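Local coordinates for Lin1840 protein (Listeria innocua serovar 6a, PDB 4ZOC), which probably hydrolyses terminal, non-reducing beta-D-glucosyl residues to release beta-D-glucose, and takes part in beta-1,2-glucan metabolism, at residues M89-H94 with G407-Y412; R143-G148 with L550-P555; W147-E152 with G471-S476. The protein carries 2 engineered substitutions. All coordinates share one frame; numbering follows the deposited sequence.

Contact 1. Residues M89-H94 with G407-Y412; sequences MADVIH and GGWNVY
Asp91 faces Val411 and Ile93 faces Trp409 as the two backbones run in opposite directions, with CA atoms 6.9 Å apart in the first pair and 6.4 Å in the second. At this spacing the contact is made by side chains and waters. Trp409 presents the CZ3 corner of its indole to the carboxylate of Asp91, and CZ3 lies 3.4 Å from Asp91 CG. The carboxylate and ring planes are 51° apart. Ile93 packs on the base of the same side chain. Ile93 CG1, anti to the carbonyl carbon (chi1 -51°), packs 4.0 Å from Trp409 CB. Segment 89-94 leaves the C-terminal end of barrel strand 87-90, where substrate sites of TIM barrels lie. Segment 407-412 is a loop of the C-terminal domain bent over this end, and it places Trp409 in the glucose pocket. Tyr412 brings a ring edge to Asp91 O, while its hydroxyl approaches Ala90 CB and bonds to Ser63 O. His94 ties the far end. His94 NE2 donates to Gly408 O at 2.7 Å, with the donor almost in line with the carbonyl (165° at oxygen). Its ND1 is bonded to Phe100 O. Carbonyl partners at both nitrogens fix the ring's rotation and would favour a doubly protonated imidazole. Three waters bridge the two segments. Water 1 accepts from Asp91 N and bonds to Tyr412 OH. Water 2 accepts from Val411 N and lies 2.6 Å from Asp91 O, to which it can donate. Water 3 accepts from His94 N at 2.8 Å and has Trp409 O within bonding distance.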
loop_
_atom_site.group_PDB
_atom_site.type_symbol
_atom_site.label_atom_id
_atom_site.label_comp_id
_atom_site.label_asym_id
_atom_site.label_seq_id
_atom_site.Cartn_x
_atom_site.Cartn_y
_atom_site.Cartn_z
ATOM N N MET A 89 18.194 20.277 22.808
ATOM C CA MET A 89 17.138 20.053 21.850
ATOM C C MET A 89 15.929 19.383 22.499
ATOM O O MET A 89 16.051 18.665 23.529
ATOM C CB MET A 89 17.669 19.136 20.762
ATOM C CG MET A 89 19.016 19.521 20.205
ATOM S SD MET A 89 19.332 18.859 18.567
ATOM C CE MET A 89 21.053 19.278 18.432
ATOM N N ALA A 90 14.745 19.623 21.914
ATOM C CA ALA A 90 13.540 19.056 22.542
ATOM C C ALA A 90 12.443 18.868 21.517
ATOM O O ALA A 90 12.478 19.466 20.437
ATOM C CB ALA A 90 13.059 19.989 23.639
ATOM N N ASP A 91 11.465 18.052 21.877
ATOM C CA ASP A 91 10.267 17.870 21.037
ATOM C C ASP A 91 9.198 18.907 21.380
ATOM O O ASP A 91 8.445 18.689 22.319
ATOM C CB ASP A 91 9.737 16.458 21.262
ATOM C CG ASP A 91 10.651 15.420 20.589
ATOM O OD1 ASP A 91 10.723 15.376 19.327
ATOM O OD2 ASP A 91 11.248 14.684 21.295
ATOM N N VAL A 92 9.209 20.038 20.653
ATOM C CA VAL A 92 8.192 21.068 20.685
ATOM C C VAL A 92 7.426 21.010 19.383
ATOM O O VAL A 92 7.813 21.555 18.386
ATOM C CB VAL A 92 8.791 22.456 21.077
ATOM C CG1 VAL A 92 7.665 23.374 21.497
ATOM C CG2 VAL A 92 9.901 22.181 22.097
ATOM N N ILE A 93 6.325 20.259 19.419
ATOM C CA ILE A 93 5.675 19.758 18.184
ATOM C C ILE A 93 4.475 20.597 17.839
ATOM O O ILE A 93 4.239 20.950 16.677
ATOM C CB ILE A 93 5.270 18.282 18.337
ATOM C CG1 ILE A 93 6.497 17.433 18.840
ATOM C CG2 ILE A 93 4.575 17.758 17.064
ATOM C CD1 ILE A 93 7.759 17.652 17.987
ATOM N N HIS A 94 3.682 20.878 18.822
ATOM C CA HIS A 94 2.497 21.758 18.632
ATOM C C HIS A 94 2.254 22.531 19.890
ATOM O O HIS A 94 1.098 22.708 20.354
ATOM C CB HIS A 94 1.252 20.975 18.173
ATOM C CG HIS A 94 0.847 19.863 19.097
ATOM N ND1 HIS A 94 -0.259 19.939 19.902
ATOM C CD2 HIS A 94 1.341 18.626 19.278
ATOM C CE1 HIS A 94 -0.390 18.832 20.603
ATOM N NE2 HIS A 94 0.589 18.024 20.262
ATOM N N GLY A 407 -3.614 16.287 23.051
ATOM C CA GLY A 407 -3.014 15.575 21.920
ATOM C C GLY A 407 -1.818 14.790 22.239
ATOM O O GLY A 407 -1.178 15.003 23.232
ATOM N N GLY A 408 -1.466 13.916 21.337
ATOM C CA GLY A 408 -0.182 13.258 21.360
ATOM C C GLY A 408 0.965 14.220 21.041
ATOM O O GLY A 408 0.767 15.375 20.599
ATOM N N TRP A 409 2.176 13.758 21.284
ATOM C CA TRP A 409 3.353 14.582 21.125
ATOM C C TRP A 409 3.199 15.902 21.903
ATOM O O TRP A 409 3.478 17.010 21.452
ATOM C CB TRP A 409 3.705 14.744 19.655
ATOM C CG TRP A 409 4.511 13.611 19.166
ATOM C CD1 TRP A 409 4.115 12.658 18.238
ATOM C CD2 TRP A 409 5.827 13.239 19.582
ATOM N NE1 TRP A 409 5.091 11.727 18.085
ATOM C CE2 TRP A 409 6.164 12.049 18.891
ATOM C CE3 TRP A 409 6.760 13.794 20.467
ATOM C CZ2 TRP A 409 7.421 11.429 19.038
ATOM C CZ3 TRP A 409 8.036 13.170 20.607
ATOM C CH2 TRP A 409 8.347 12.021 19.932
ATOM N N ASN A 410 2.802 15.715 23.131
ATOM C CA ASN A 410 2.716 16.797 24.102
ATOM C C ASN A 410 3.609 16.456 25.308
ATOM O O ASN A 410 3.181 15.837 26.256
ATOM C CB ASN A 410 1.266 16.991 24.532
ATOM C CG ASN A 410 1.171 17.843 25.738
ATOM O OD1 ASN A 410 1.880 18.832 25.842
ATOM N ND2 ASN A 410 0.351 17.443 26.679
ATOM N N VAL A 411 4.877 16.797 25.222
ATOM C CA VAL A 411 5.915 16.387 26.171
ATOM C C VAL A 411 5.905 17.253 27.417
ATOM O O VAL A 411 6.238 16.761 28.502
ATOM C CB VAL A 411 7.314 16.327 25.483
ATOM C CG1 VAL A 411 8.451 15.999 26.427
ATOM C CG2 VAL A 411 7.304 15.276 24.367
ATOM N N TYR A 412 5.480 18.512 27.281
ATOM C CA TYR A 412 5.656 19.500 28.331
ATOM C C TYR A 412 4.378 20.129 28.858
ATOM O O TYR A 412 4.389 20.668 29.943
ATOM C CB TYR A 412 6.604 20.592 27.838
ATOM C CG TYR A 412 7.992 20.065 27.554
ATOM C CD1 TYR A 412 8.931 19.921 28.582
ATOM C CD2 TYR A 412 8.380 19.735 26.243
ATOM C CE1 TYR A 412 10.219 19.448 28.292
ATOM C CE2 TYR A 412 9.670 19.220 25.937
ATOM C CZ TYR A 412 10.587 19.098 26.987
ATOM O OH TYR A 412 11.866 18.627 26.817
HETATM O O HOH W 1 11.729 16.810 24.445
HETATM O O HOH W 2 5.977 18.528 23.215
HETATM O O HOH W 3 3.866 19.887 21.431
#

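Contact 2. Residues R143-G148 with L550-P555; sequences RDPRWG and LSMSFP
Asp144 OD1 takes two bonds from Arg146 within the turn against which Met552 and Pro555 pack. Arg146 N reaches Asp144 OD1 on its anti side, tilted out of the carboxylate plane, at 3.0 Å in an Asx turn. Arg146 NE meets the syn lone pair of Asp144 OD1 at 2.9 Å in a nearly straight bond (169°). Arg146 NH2 completes a side-on salt bridge to Asp144 OD2 at 2.8 Å, from above the carboxylate plane. Arg146 NH1 bonds to Gly559 O and Ile561 O of the second subunit, and the turn also serves the dimer interface. Trp147 N to Asp144 O closes a type I beta turn. The contact itself is apolar. Met552 extends from its backbone, with CG anti to N (chi1 -165°), and only its methyl tip arrives. Met552 CE meets the backbone, 3.5 Å from Asp144 N, and the Pro145 ring, 4.0 Å from Pro145 CD. The proline rings pass side by side, pointing opposite ways, with Pro145 CG 4.2 Å from Pro555 CG. Along the chain, segment 143-148 follows barrel strand 133-134 and precedes helix 158-173, and Arg143 rests on helix 212-219. Leu550 packs on strand 376-380 and Ser551 on helix 103-108.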
loop_
_atom_site.group_PDB
_atom_site.type_symbol
_atom_site.label_atom_id
_atom_site.label_comp_id
_atom_site.label_asym_id
_atom_site.label_seq_id
_atom_site.Cartn_x
_atom_site.Cartn_y
_atom_site.Cartn_z
ATOM N N ARG A 143 -0.776 9.290 3.608
ATOM C CA ARG A 143 -1.958 8.800 2.891
ATOM C C ARG A 143 -2.646 7.629 3.647
ATOM O O ARG A 143 -3.577 7.046 3.091
ATOM C CB ARG A 143 -1.565 8.338 1.530
ATOM C CG ARG A 143 -1.100 9.426 0.613
ATOM C CD ARG A 143 -0.520 8.793 -0.650
ATOM N NE ARG A 143 -0.207 9.834 -1.631
ATOM C CZ ARG A 143 0.355 9.612 -2.816
ATOM N NH1 ARG A 143 0.656 8.393 -3.176
ATOM N NH2 ARG A 143 0.611 10.622 -3.643
ATOM N N ASP A 144 -2.184 7.299 4.863
ATOM C CA ASP A 144 -2.573 6.064 5.548
ATOM C C ASP A 144 -2.851 6.379 7.006
ATOM O O ASP A 144 -1.974 6.431 7.852
ATOM C CB ASP A 144 -1.495 4.981 5.372
ATOM C CG ASP A 144 -1.938 3.631 5.893
ATOM O OD1 ASP A 144 -2.952 3.571 6.689
ATOM O OD2 ASP A 144 -1.254 2.629 5.539
ATOM N N PRO A 145 -4.130 6.601 7.331
ATOM C CA PRO A 145 -4.488 6.924 8.672
ATOM C C PRO A 145 -4.397 5.805 9.705
ATOM O O PRO A 145 -4.645 6.061 10.905
ATOM C CB PRO A 145 -5.907 7.445 8.525
ATOM C CG PRO A 145 -6.435 6.848 7.314
ATOM C CD PRO A 145 -5.266 6.583 6.397
ATOM N N ARG A 146 -3.998 4.582 9.305
ATOM C CA ARG A 146 -3.663 3.521 10.327
ATOM C C ARG A 146 -2.476 3.970 11.115
ATOM O O ARG A 146 -2.371 3.699 12.335
ATOM C CB ARG A 146 -3.371 2.196 9.642
ATOM C CG ARG A 146 -4.610 1.567 9.088
ATOM C CD ARG A 146 -4.292 0.382 8.207
ATOM N NE ARG A 146 -3.591 0.767 6.985
ATOM C CZ ARG A 146 -3.373 -0.057 5.963
ATOM N NH1 ARG A 146 -3.741 -1.315 6.013
ATOM N NH2 ARG A 146 -2.769 0.391 4.868
ATOM N N TRP A 147 -1.557 4.676 10.477
ATOM C CA TRP A 147 -0.294 5.128 11.110
ATOM C C TRP A 147 -0.602 6.200 12.128
ATOM O O TRP A 147 -1.166 7.283 11.811
ATOM C CB TRP A 147 0.597 5.766 10.020
ATOM C CG TRP A 147 2.012 5.972 10.356
ATOM C CD1 TRP A 147 2.836 5.081 10.931
ATOM C CD2 TRP A 147 2.817 7.134 10.102
ATOM N NE1 TRP A 147 4.110 5.560 11.009
ATOM C CE2 TRP A 147 4.155 6.802 10.495
ATOM C CE3 TRP A 147 2.579 8.354 9.470
ATOM C CZ2 TRP A 147 5.247 7.694 10.347
ATOM C CZ3 TRP A 147 3.618 9.251 9.351
ATOM C CH2 TRP A 147 4.953 8.919 9.779
ATOM N N GLY A 148 -0.155 5.978 13.371
ATOM C CA GLY A 148 -0.431 6.915 14.444
ATOM C C GLY A 148 0.171 8.281 14.300
ATOM O O GLY A 148 -0.339 9.258 14.836
ATOM N N LEU A 550 -10.831 19.724 5.512
ATOM C CA LEU A 550 -10.022 18.516 5.685
ATOM C C LEU A 550 -8.710 18.611 4.912
ATOM O O LEU A 550 -8.732 18.911 3.715
ATOM C CB LEU A 550 -10.836 17.269 5.298
ATOM C CG LEU A 550 -11.982 16.887 6.235
ATOM C CD1 LEU A 550 -12.616 15.608 5.593
ATOM C CD2 LEU A 550 -11.625 16.651 7.684
ATOM N N SER A 551 -7.604 18.343 5.614
ATOM C CA SER A 551 -6.292 18.210 4.946
ATOM C C SER A 551 -5.886 16.740 4.699
ATOM O O SER A 551 -4.790 16.439 4.103
ATOM C CB SER A 551 -5.282 18.994 5.765
ATOM O OG SER A 551 -5.024 18.270 6.917
ATOM N N MET A 552 -6.773 15.813 5.115
ATOM C CA MET A 552 -6.628 14.391 4.853
ATOM C C MET A 552 -8.014 13.770 4.636
ATOM O O MET A 552 -8.959 14.063 5.365
ATOM C CB MET A 552 -5.858 13.736 5.964
ATOM C CG MET A 552 -5.340 12.350 5.640
ATOM S SD MET A 552 -4.295 11.672 6.945
ATOM C CE MET A 552 -3.665 10.248 6.047
ATOM N N SER A 553 -8.095 12.869 3.675
ATOM C CA SER A 553 -9.350 12.202 3.297
ATOM C C SER A 553 -9.831 11.293 4.403
ATOM O O SER A 553 -9.015 10.662 5.109
ATOM C CB SER A 553 -9.079 11.368 2.016
ATOM O OG SER A 553 -8.780 12.205 0.912
ATOM N N PHE A 554 -11.152 11.263 4.619
ATOM C CA PHE A 554 -11.783 10.351 5.584
ATOM C C PHE A 554 -12.320 9.142 4.802
ATOM O O PHE A 554 -13.280 9.275 4.055
ATOM C CB PHE A 554 -12.915 11.072 6.333
ATOM C CG PHE A 554 -12.425 11.809 7.569
ATOM C CD1 PHE A 554 -11.304 12.597 7.513
ATOM C CD2 PHE A 554 -13.029 11.624 8.797
ATOM C CE1 PHE A 554 -10.799 13.208 8.637
ATOM C CE2 PHE A 554 -12.548 12.251 9.953
ATOM C CZ PHE A 554 -11.437 13.082 9.831
ATOM N N PRO A 555 -11.645 7.953 4.957
ATOM C CA PRO A 555 -12.128 6.827 4.190
ATOM C C PRO A 555 -13.518 6.360 4.507
ATOM O O PRO A 555 -14.053 6.488 5.606
ATOM C CB PRO A 555 -11.097 5.728 4.457
ATOM C CG PRO A 555 -9.863 6.446 4.975
ATOM C CD PRO A 555 -10.479 7.583 5.743
#

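Contact 3. Residues W147-E152 with G471-S476; sequences WGRVME and GGEAGS. With BGC (beta-D-glucopyranose), chain G.
Gly148 and Gly472 join the two backbones through a weak hydrogen bond, Gly472 N to Gly148 O at 2.9 Å. With no side chain at Gly148, the chains come close: Gly148 CA is 4.0 Å from Gly471 CA. Residues 148-152 form a short 3-10 segment after barrel strand 133-134. Segment 471-476 is a loop of the C-terminal domain that reaches the glucose pocket on the barrel, with a type II beta turn from Gly472 to Gly475. Met151 CG and SD touch Gly472.

Water 4 accepts from Gly148 N, weakly from Gly475 N, and donates to Ser476 OG, whose main partner is Gly202 O.

The charged part centres on Arg149. Arg149 NE bonds to Glu152 OE2 at 2.8 Å and Arg149 NH2 to Glu152 OE1 at 2.9 Å, both nearly in the guanidinium plane. This side-on grip fixes the guanidinium's rotation. Glu473 lies alongside, extended in the same direction (chi1 180°), with its CB over one guanidinium face. The carboxylate and guanidinium planes are only 9° apart, but Glu473 OE1 lies well out of the latter, 3.6 Å from Arg149 NH1. No N-H points at it, and this long salt bridge rests on charge alone. Water 5 links the same two atoms.

Glucose O6 bonds to Glu473 OE1 at 2.5 Å and glucose O4 to Glu473 OE2 at 2.7 Å. Tyr205 OH also bonds to Glu473 OE2, and Arg572 of the second subunit bonds to the sugar. Glu473 meets the sugar directly, while Arg149, held by Glu152, is second-shell and probably helps place the Glu473 carboxylate.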
loop_
_atom_site.group_PDB
_atom_site.type_symbol
_atom_site.label_atom_id
_atom_site.label_comp_id
_atom_site.label_asym_id
_atom_site.label_seq_id
_atom_site.Cartn_x
_atom_site.Cartn_y
_atom_site.Cartn_z
ATOM N N TRP A 147 -1.557 4.676 10.477
ATOM C CA TRP A 147 -0.294 5.128 11.110
ATOM C C TRP A 147 -0.602 6.200 12.128
ATOM O O TRP A 147 -1.166 7.283 11.811
ATOM C CB TRP A 147 0.597 5.766 10.020
ATOM C CG TRP A 147 2.012 5.972 10.356
ATOM C CD1 TRP A 147 2.836 5.081 10.931
ATOM C CD2 TRP A 147 2.817 7.134 10.102
ATOM N NE1 TRP A 147 4.110 5.560 11.009
ATOM C CE2 TRP A 147 4.155 6.802 10.495
ATOM C CE3 TRP A 147 2.579 8.354 9.470
ATOM C CZ2 TRP A 147 5.247 7.694 10.347
ATOM C CZ3 TRP A 147 3.618 9.251 9.351
ATOM C CH2 TRP A 147 4.953 8.919 9.779
ATOM N N GLY A 148 -0.155 5.978 13.371
ATOM C CA GLY A 148 -0.431 6.915 14.444
ATOM C C GLY A 148 0.171 8.281 14.300
ATOM O O GLY A 148 -0.339 9.258 14.836
ATOM N N ARG A 149 1.238 8.347 13.544
ATOM C CA ARG A 149 1.997 9.615 13.342
ATOM C C ARG A 149 1.373 10.565 12.313
ATOM O O ARG A 149 1.874 11.655 12.158
ATOM C CB ARG A 149 3.456 9.285 12.985
ATOM C CG ARG A 149 4.081 8.375 14.034
ATOM C CD ARG A 149 5.611 8.301 13.921
ATOM N NE ARG A 149 6.127 9.526 14.520
ATOM C CZ ARG A 149 7.321 9.692 15.082
ATOM N NH1 ARG A 149 8.228 8.720 15.114
ATOM N NH2 ARG A 149 7.588 10.871 15.625
ATOM N N VAL A 150 0.231 10.233 11.692
ATOM C CA VAL A 150 -0.488 11.173 10.882
ATOM C C VAL A 150 -0.777 12.433 11.692
ATOM O O VAL A 150 -0.853 13.519 11.087
ATOM C CB VAL A 150 -1.805 10.646 10.237
ATOM C CG1 VAL A 150 -1.472 9.501 9.273
ATOM C CG2 VAL A 150 -2.807 10.178 11.258
ATOM N N MET A 151 -0.931 12.317 13.017
ATOM C CA MET A 151 -1.280 13.504 13.825
ATOM C C MET A 151 -0.213 14.593 13.748
ATOM O O MET A 151 -0.494 15.726 14.046
ATOM C CB MET A 151 -1.473 13.132 15.295
ATOM C CG MET A 151 -0.239 12.438 15.946
ATOM S SD MET A 151 0.251 13.085 17.556
ATOM C CE MET A 151 0.684 14.747 17.118
ATOM N N GLU A 152 1.003 14.202 13.396
ATOM C CA GLU A 152 2.186 15.108 13.319
ATOM C C GLU A 152 2.323 15.811 12.003
ATOM O O GLU A 152 3.100 16.731 11.908
ATOM C CB GLU A 152 3.469 14.331 13.587
ATOM C CG GLU A 152 3.568 13.739 14.982
ATOM C CD GLU A 152 4.618 12.658 15.001
ATOM O OE1 GLU A 152 5.813 12.988 14.849
ATOM O OE2 GLU A 152 4.244 11.482 15.227
ATOM N N GLY A 471 -2.674 6.959 19.164
ATOM C CA GLY A 471 -1.937 7.516 18.053
ATOM C C GLY A 471 -0.581 7.984 18.535
ATOM O O GLY A 471 -0.103 7.597 19.604
ATOM N N GLY A 472 0.033 8.811 17.728
ATOM C CA GLY A 472 1.415 9.186 17.944
ATOM C C GLY A 472 2.372 8.065 17.567
ATOM O O GLY A 472 2.022 7.125 16.858
ATOM N N GLU A 473 3.640 8.201 17.964
ATOM C CA GLU A 473 4.584 7.179 17.624
ATOM C C GLU A 473 4.220 5.761 18.203
ATOM O O GLU A 473 3.919 5.620 19.386
ATOM C CB GLU A 473 5.987 7.576 18.041
ATOM C CG GLU A 473 7.071 6.521 17.709
ATOM C CD GLU A 473 8.477 6.922 18.194
ATOM O OE1 GLU A 473 8.633 8.105 18.675
ATOM O OE2 GLU A 473 9.418 6.078 18.125
ATOM N N ALA A 474 4.253 4.733 17.337
ATOM C CA ALA A 474 3.980 3.347 17.749
ATOM C C ALA A 474 2.560 3.185 18.285
ATOM O O ALA A 474 2.279 2.335 19.163
ATOM C CB ALA A 474 5.035 2.821 18.726
ATOM N N GLY A 475 1.675 3.973 17.711
ATOM C CA GLY A 475 0.230 3.906 17.918
ATOM C C GLY A 475 -0.497 3.574 16.609
ATOM O O GLY A 475 -1.292 4.353 16.117
ATOM N N SER A 476 -0.165 2.448 16.003
ATOM C CA SER A 476 -0.784 2.033 14.763
ATOM C C SER A 476 -2.055 1.263 15.075
ATOM O O SER A 476 -2.007 0.284 15.904
ATOM C CB SER A 476 0.182 1.096 14.001
ATOM O OG SER A 476 1.284 1.817 13.430
HETATM C C2 BGC G . 11.904 5.815 23.382
HETATM C C3 BGC G . 12.186 5.621 21.853
HETATM C C4 BGC G . 11.404 6.647 20.953
HETATM C C5 BGC G . 11.685 8.046 21.544
HETATM C C6 BGC G . 10.963 9.062 20.717
HETATM C C1 BGC G . 12.253 7.218 23.728
HETATM O O1 BGC G . 12.097 7.443 25.150
HETATM O O2 BGC G . 12.673 4.919 24.179
HETATM O O3 BGC G . 11.883 4.259 21.482
HETATM O O4 BGC G . 11.718 6.528 19.514
HETATM O O5 BGC G . 11.419 8.096 22.985
HETATM O O6 BGC G . 9.567 8.849 20.901
HETATM O O HOH W 4 1.965 4.340 14.558
HETATM O O HOH W 5 10.402 9.476 17.068
#

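In the fold
All three contacts join the N-terminal TIM-barrel part of the chain to its C-terminal part. Contacts 2 and 3 are buried; contact 1 is partly buried, with Val411 exposed. Contacts 2 and 3 share Trp147 and Gly148, and Val150 of contact 3 also packs on Met552 of contact 2. Contacts 1 and 3 touch at the sugar pocket, where Trp409 CZ2 lies 3.6 Å from Glu473 OE1. Their chemistry follows their place. Contact 1 is an aromatic and water-filled join, and contact 3 a glycine-rich join with a charge network. Contact 2, centred about 21 Å from the centre of contact 1, is apolar across its two segments.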